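Local structure of Cwp19 (Clostridioides difficile, 5OQ3) at residues K82-P87 / I175-Q180; I326-Q331 / G335-A340. The protein probably hydrolyses glycosidic bonds through this TIM-barrel glycoside hydrolase domain, one part of a longer S-layer protein that may also act as an N-acetylmuramoyl-L-alanine amidase. All coordinates share one frame; numbering follows the deposited sequence.

Contact 1: K82-P87 / I175-Q180. With EDO (1,2-ethanediol), chain C.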
loop_
_atom_site.group_PDB
_atom_site.type_symbol
_atom_site.label_atom_id
_atom_site.label_comp_id
_atom_site.label_asym_id
_atom_site.label_seq_id
_atom_site.Cartn_x
_atom_site.Cartn_y
_atom_site.Cartn_z
ATOM N N LYS A 82 19.066 -3.803 3.458
ATOM C CA LYS A 82 20.174 -3.186 4.171
ATOM C C LYS A 82 19.986 -1.666 4.143
ATOM O O LYS A 82 19.809 -1.056 3.077
ATOM C CB LYS A 82 21.487 -3.587 3.533
ATOM C CG LYS A 82 22.703 -3.137 4.301
ATOM C CD LYS A 82 23.930 -3.898 3.810
ATOM C CE LYS A 82 25.126 -3.614 4.684
ATOM N NZ LYS A 82 26.318 -4.089 3.918
ATOM N N SER A 83 19.998 -1.052 5.326
ATOM C CA SER A 83 19.660 0.365 5.503
ATOM C C SER A 83 20.596 0.983 6.540
ATOM O O SER A 83 20.951 0.326 7.514
ATOM C CB SER A 83 18.226 0.494 6.011
ATOM O OG SER A 83 17.861 1.847 6.195
ATOM N N ASN A 84 20.926 2.251 6.344
ATOM C CA ASN A 84 21.623 3.066 7.333
ATOM C C ASN A 84 20.628 4.001 8.077
ATOM O O ASN A 84 21.038 4.906 8.789
ATOM C CB ASN A 84 22.723 3.905 6.636
ATOM C CG ASN A 84 23.845 3.062 6.049
ATOM O OD1 ASN A 84 24.201 2.001 6.582
ATOM N ND2 ASN A 84 24.448 3.558 4.970
ATOM N N ILE A 85 19.323 3.789 7.887
ATOM C CA ILE A 85 18.263 4.644 8.458
ATOM C C ILE A 85 17.291 3.821 9.330
ATOM O O ILE A 85 16.935 4.236 10.434
ATOM C CB ILE A 85 17.459 5.361 7.330
ATOM C CG1 ILE A 85 18.396 6.159 6.399
ATOM C CG2 ILE A 85 16.368 6.263 7.923
ATOM C CD1 ILE A 85 17.706 6.655 5.140
ATOM N N ASN A 86 16.814 2.691 8.817
ATOM C CA ASN A 86 15.725 1.948 9.416
ATOM C C ASN A 86 16.198 0.569 9.812
ATOM O O ASN A 86 17.084 0.004 9.186
ATOM C CB ASN A 86 14.543 1.869 8.423
ATOM C CG ASN A 86 13.892 3.212 8.236
ATOM O OD1 ASN A 86 13.271 3.712 9.144
ATOM N ND2 ASN A 86 14.079 3.815 7.063
ATOM N N PRO A 87 15.606 -0.006 10.882
ATOM C CA PRO A 87 16.079 -1.283 11.432
ATOM C C PRO A 87 15.590 -2.478 10.636
ATOM O O PRO A 87 14.498 -2.437 10.044
ATOM C CB PRO A 87 15.403 -1.337 12.801
ATOM C CG PRO A 87 14.144 -0.534 12.602
ATOM C CD PRO A 87 14.573 0.615 11.724
ATOM N N ILE A 175 12.720 6.393 1.577
ATOM C CA ILE A 175 12.427 5.883 0.247
ATOM C C ILE A 175 13.556 6.125 -0.744
ATOM O O ILE A 175 13.893 5.231 -1.543
ATOM C CB ILE A 175 11.096 6.462 -0.206
ATOM C CG1 ILE A 175 10.037 5.868 0.722
ATOM C CG2 ILE A 175 10.839 6.111 -1.663
ATOM C CD1 ILE A 175 8.793 6.676 0.704
ATOM N N ALA A 176 14.172 7.302 -0.641
ATOM C CA ALA A 176 15.258 7.659 -1.565
ATOM C C ALA A 176 16.410 6.661 -1.457
ATOM O O ALA A 176 17.059 6.380 -2.467
ATOM C CB ALA A 176 15.736 9.044 -1.319
ATOM N N GLU A 177 16.671 6.166 -0.246
ATOM C CA GLU A 177 17.745 5.184 -0.068
ATOM C C GLU A 177 17.489 3.936 -0.933
ATOM O O GLU A 177 18.383 3.378 -1.563
ATOM C CB GLU A 177 17.849 4.775 1.420
ATOM C CG GLU A 177 18.921 3.743 1.763
ATOM C CD GLU A 177 18.927 3.374 3.240
ATOM O OE1 GLU A 177 17.859 3.007 3.823
ATOM O OE2 GLU A 177 20.005 3.408 3.825
ATOM N N VAL A 178 16.243 3.494 -0.913
ATOM C CA VAL A 178 15.872 2.303 -1.660
ATOM C C VAL A 178 15.919 2.572 -3.182
ATOM O O VAL A 178 16.443 1.759 -3.942
ATOM C CB VAL A 178 14.503 1.804 -1.242
ATOM C CG1 VAL A 178 14.042 0.645 -2.110
ATOM C CG2 VAL A 178 14.507 1.395 0.209
ATOM N N VAL A 179 15.434 3.738 -3.599
ATOM C CA VAL A 179 15.490 4.118 -5.020
ATOM C C VAL A 179 16.928 4.171 -5.517
ATOM O O VAL A 179 17.234 3.720 -6.629
ATOM C CB VAL A 179 14.779 5.476 -5.249
ATOM C CG1 VAL A 179 14.884 5.923 -6.683
ATOM C CG2 VAL A 179 13.331 5.410 -4.815
ATOM N N GLN A 180 17.820 4.748 -4.707
ATOM C CA GLN A 180 19.222 4.885 -5.092
ATOM C C GLN A 180 19.898 3.520 -5.223
ATOM O O GLN A 180 20.702 3.278 -6.127
ATOM C CB GLN A 180 19.977 5.707 -4.042
ATOM C CG GLN A 180 21.463 5.925 -4.297
ATOM C CD GLN A 180 22.137 6.675 -3.165
ATOM O OE1 GLN A 180 22.157 7.922 -3.176
ATOM N NE2 GLN A 180 22.746 5.920 -2.188
HETATM C C1 EDO C . 18.695 -2.514 8.434
HETATM O O1 EDO C . 17.629 -2.988 7.661
HETATM C C2 EDO C . 19.956 -2.799 7.758
HETATM O O2 EDO C . 20.728 -1.650 7.537
HETATM O O HOH W 1 15.164 3.312 4.111
#

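Contact 2: I326-Q331 / G335-A340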
loop_
_atom_site.group_PDB
_atom_site.type_symbol
_atom_site.label_atom_id
_atom_site.label_comp_id
_atom_site.label_asym_id
_atom_site.label_seq_id
_atom_site.Cartn_x
_atom_site.Cartn_y
_atom_site.Cartn_z
ATOM N N ILE A 326 -9.626 -10.622 -3.439
ATOM C CA ILE A 326 -9.734 -12.057 -3.606
ATOM C C ILE A 326 -9.590 -12.825 -2.291
ATOM O O ILE A 326 -9.957 -13.990 -2.244
ATOM C CB ILE A 326 -8.850 -12.628 -4.719
ATOM C CG1 ILE A 326 -7.380 -12.318 -4.527
ATOM C CG2 ILE A 326 -9.366 -12.179 -6.095
ATOM C CD1 ILE A 326 -6.434 -13.181 -5.324
ATOM N N TYR A 327 -9.079 -12.176 -1.242
ATOM C CA TYR A 327 -9.088 -12.775 0.089
ATOM C C TYR A 327 -10.499 -13.083 0.603
ATOM O O TYR A 327 -10.676 -13.929 1.480
ATOM C CB TYR A 327 -8.302 -11.888 1.083
ATOM C CG TYR A 327 -9.001 -10.590 1.438
ATOM C CD1 TYR A 327 -8.873 -9.456 0.641
ATOM C CD2 TYR A 327 -9.736 -10.480 2.605
ATOM C CE1 TYR A 327 -9.495 -8.261 0.992
ATOM C CE2 TYR A 327 -10.373 -9.301 2.964
ATOM C CZ TYR A 327 -10.225 -8.176 2.164
ATOM O OH TYR A 327 -10.816 -6.972 2.504
ATOM N N LYS A 328 -11.507 -12.359 0.114
ATOM C CA LYS A 328 -12.901 -12.627 0.505
ATOM C C LYS A 328 -13.442 -13.773 -0.316
ATOM O O LYS A 328 -13.677 -13.643 -1.519
ATOM C CB LYS A 328 -13.756 -11.383 0.358
ATOM C CG LYS A 328 -13.373 -10.216 1.245
ATOM C CD LYS A 328 -14.466 -9.156 1.289
ATOM C CE LYS A 328 -14.097 -8.007 2.200
ATOM N NZ LYS A 328 -15.130 -6.962 2.195
ATOM N N GLN A 329 -13.671 -14.897 0.373
ATOM C CA GLN A 329 -14.087 -16.154 -0.241
ATOM C C GLN A 329 -15.284 -16.785 0.431
ATOM O O GLN A 329 -15.357 -18.001 0.559
ATOM C CB GLN A 329 -12.909 -17.141 -0.231
ATOM C CG GLN A 329 -11.735 -16.623 -1.064
ATOM C CD GLN A 329 -10.454 -17.354 -0.779
ATOM O OE1 GLN A 329 -10.470 -18.479 -0.282
ATOM N NE2 GLN A 329 -9.324 -16.694 -1.044
ATOM N N GLY A 330 -16.194 -15.933 0.878
ATOM C CA GLY A 330 -17.425 -16.437 1.476
ATOM C C GLY A 330 -17.349 -16.668 2.958
ATOM O O GLY A 330 -18.297 -17.272 3.519
ATOM N N GLN A 331 -16.280 -16.240 3.643
ATOM C CA GLN A 331 -16.162 -16.555 5.095
ATOM C C GLN A 331 -17.172 -15.729 5.904
ATOM O O GLN A 331 -17.504 -14.611 5.513
ATOM C CB GLN A 331 -14.747 -16.299 5.620
ATOM C CG GLN A 331 -13.655 -17.080 4.905
ATOM C CD GLN A 331 -13.031 -16.300 3.763
ATOM O OE1 GLN A 331 -13.737 -15.685 2.957
ATOM N NE2 GLN A 331 -11.704 -16.329 3.673
ATOM N N GLY A 335 -18.974 -11.481 6.397
ATOM C CA GLY A 335 -20.419 -11.518 6.147
ATOM C C GLY A 335 -20.842 -12.367 4.960
ATOM O O GLY A 335 -21.856 -12.081 4.324
ATOM N N GLY A 336 -20.061 -13.402 4.644
ATOM C CA GLY A 336 -20.325 -14.235 3.482
ATOM C C GLY A 336 -19.975 -13.656 2.112
ATOM O O GLY A 336 -20.222 -14.316 1.093
ATOM N N GLN A 337 -19.362 -12.466 2.068
ATOM C CA GLN A 337 -18.935 -11.874 0.791
ATOM C C GLN A 337 -17.892 -12.734 0.105
ATOM O O GLN A 337 -16.891 -13.162 0.737
ATOM C CB GLN A 337 -18.395 -10.469 1.013
ATOM C CG GLN A 337 -19.444 -9.484 1.501
ATOM C CD GLN A 337 -18.884 -8.112 1.761
ATOM O OE1 GLN A 337 -17.782 -7.778 1.326
ATOM N NE2 GLN A 337 -19.644 -7.295 2.462
ATOM N N ASN A 338 -18.123 -12.998 -1.179
ATOM C CA ASN A 338 -17.244 -13.863 -1.934
ATOM C C ASN A 338 -16.878 -13.179 -3.197
ATOM O O ASN A 338 -17.573 -13.275 -4.187
ATOM C CB ASN A 338 -17.912 -15.222 -2.205
ATOM C CG ASN A 338 -16.918 -16.264 -2.686
ATOM O OD1 ASN A 338 -15.863 -15.912 -3.214
ATOM N ND2 ASN A 338 -17.227 -17.542 -2.488
ATOM N N ILE A 339 -15.725 -12.515 -3.150
ATOM C CA ILE A 339 -15.184 -11.826 -4.316
ATOM C C ILE A 339 -14.471 -12.802 -5.248
ATOM O O ILE A 339 -14.604 -12.704 -6.472
ATOM C CB ILE A 339 -14.273 -10.685 -3.896
ATOM C CG1 ILE A 339 -15.120 -9.589 -3.251
ATOM C CG2 ILE A 339 -13.533 -10.134 -5.094
ATOM C CD1 ILE A 339 -14.337 -8.496 -2.600
ATOM N N ALA A 340 -13.722 -13.747 -4.691
ATOM C CA ALA A 340 -12.981 -14.692 -5.513
ATOM C C ALA A 340 -13.913 -15.404 -6.520
ATOM O O ALA A 340 -13.578 -15.529 -7.688
ATOM C CB ALA A 340 -12.287 -15.713 -4.637
#

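Contact 1: K82-P87 / I175-Q180
E177 reaches out from helix 165-181, which leads to barrel strand 186-189, and sets its carboxylate against the loop after barrel strand 68-74, at the turn that begins with S83; this is a surface tie between two elements of the TIM barrel. With CG anti to the backbone N (chi1 179°) and the rest extended, both oxygens reach the loop, each using its syn lone pair. OE1 accepts from S83 OG at 2.6 Å, while OE2 takes the backbone N of N84 at 2.9 Å in a nearly straight bond (173°). S83 OG also receives the backbone N of I85 at 3.0 Å and that of N86 at 2.9 Å, an ST turn and ST motif that curl the loop round the hydroxyl. Outside this tight polar knot, I85 CD1 only brushes E177 OE1 at 3.9 Å, and a water bridges E177 OE1 to N86 ND2. The N86 amide also hydrogen-bonds, through OD1 to Y170 and through ND2 to S174, both on helix 165-181. K82 and N84 are exposed. Two loop donors on separate oxygens should hold the carboxylate from turning, and with the water they probably favour its ionised form.

Contact 2: I326-Q331 / G335-A340
The side chains of K328 and Q337 lie alongside each other, heading in one direction, in a TIM-barrel loop that follows strand 319-324 and whose two arms share a single beta bridge, Q329 with N338. Both side chains are stretched out past CG, and the ammonium NZ of K328 gives a hydrogen bond of 2.9 Å to Q337 OE1, tilted 33° from the carbonyl plane. NZ is also bound by the backbone O of Y292, so two carbonyl oxygens hold this buried ammonium group. Nearer the backbone, the aliphatic part of K328 passes obliquely over I339, with CD of K328 3.9 Å from I339 CD1, while CG of K328 rests on one face of the Y327 ring, near its margin. On the other side of the backbone, the CB of A340 meets Q329 CG at 3.7 Å, and Q329 NE2 turns back to I326 O, which lies in its amide plane. The side chain of N338 lies across the Q329-G330 peptide, its CB 3.6 Å from G330 N; its OD1 accepts from the backbone N of K341. Backbone hydrogen bonds from G330 N to Q337 O and from G336 N to Q331 O close the loop. Finally, K328 O takes two donors: I339 N at 2.9 Å from above the carbonyl plane, and A340 N at 3.2 Å, nearly along the C=O axis.

In the fold
From the N terminus, the chain passes through strands 27-32 and 68-74 before reaching the loop of contact 1. That loop is tied to helix 165-181, closing a long excursion that includes strand 118-123 and the small antiparallel pair 151-154 and 157-160. The chain then completes strands 186-189, 241-244, 286-287 and 319-324 before contact 2 closes a short loop on itself, ahead of helix 343-350 and the last barrel strand, 356-361. The two contacts are in series, neither nesting nor crossing. Their centres lie about 37 Å apart on opposite sides of the chain's centre: contact 1 joins the loop after the second barrel strand to the helix leading to the fourth, contact 2 shapes a single connection.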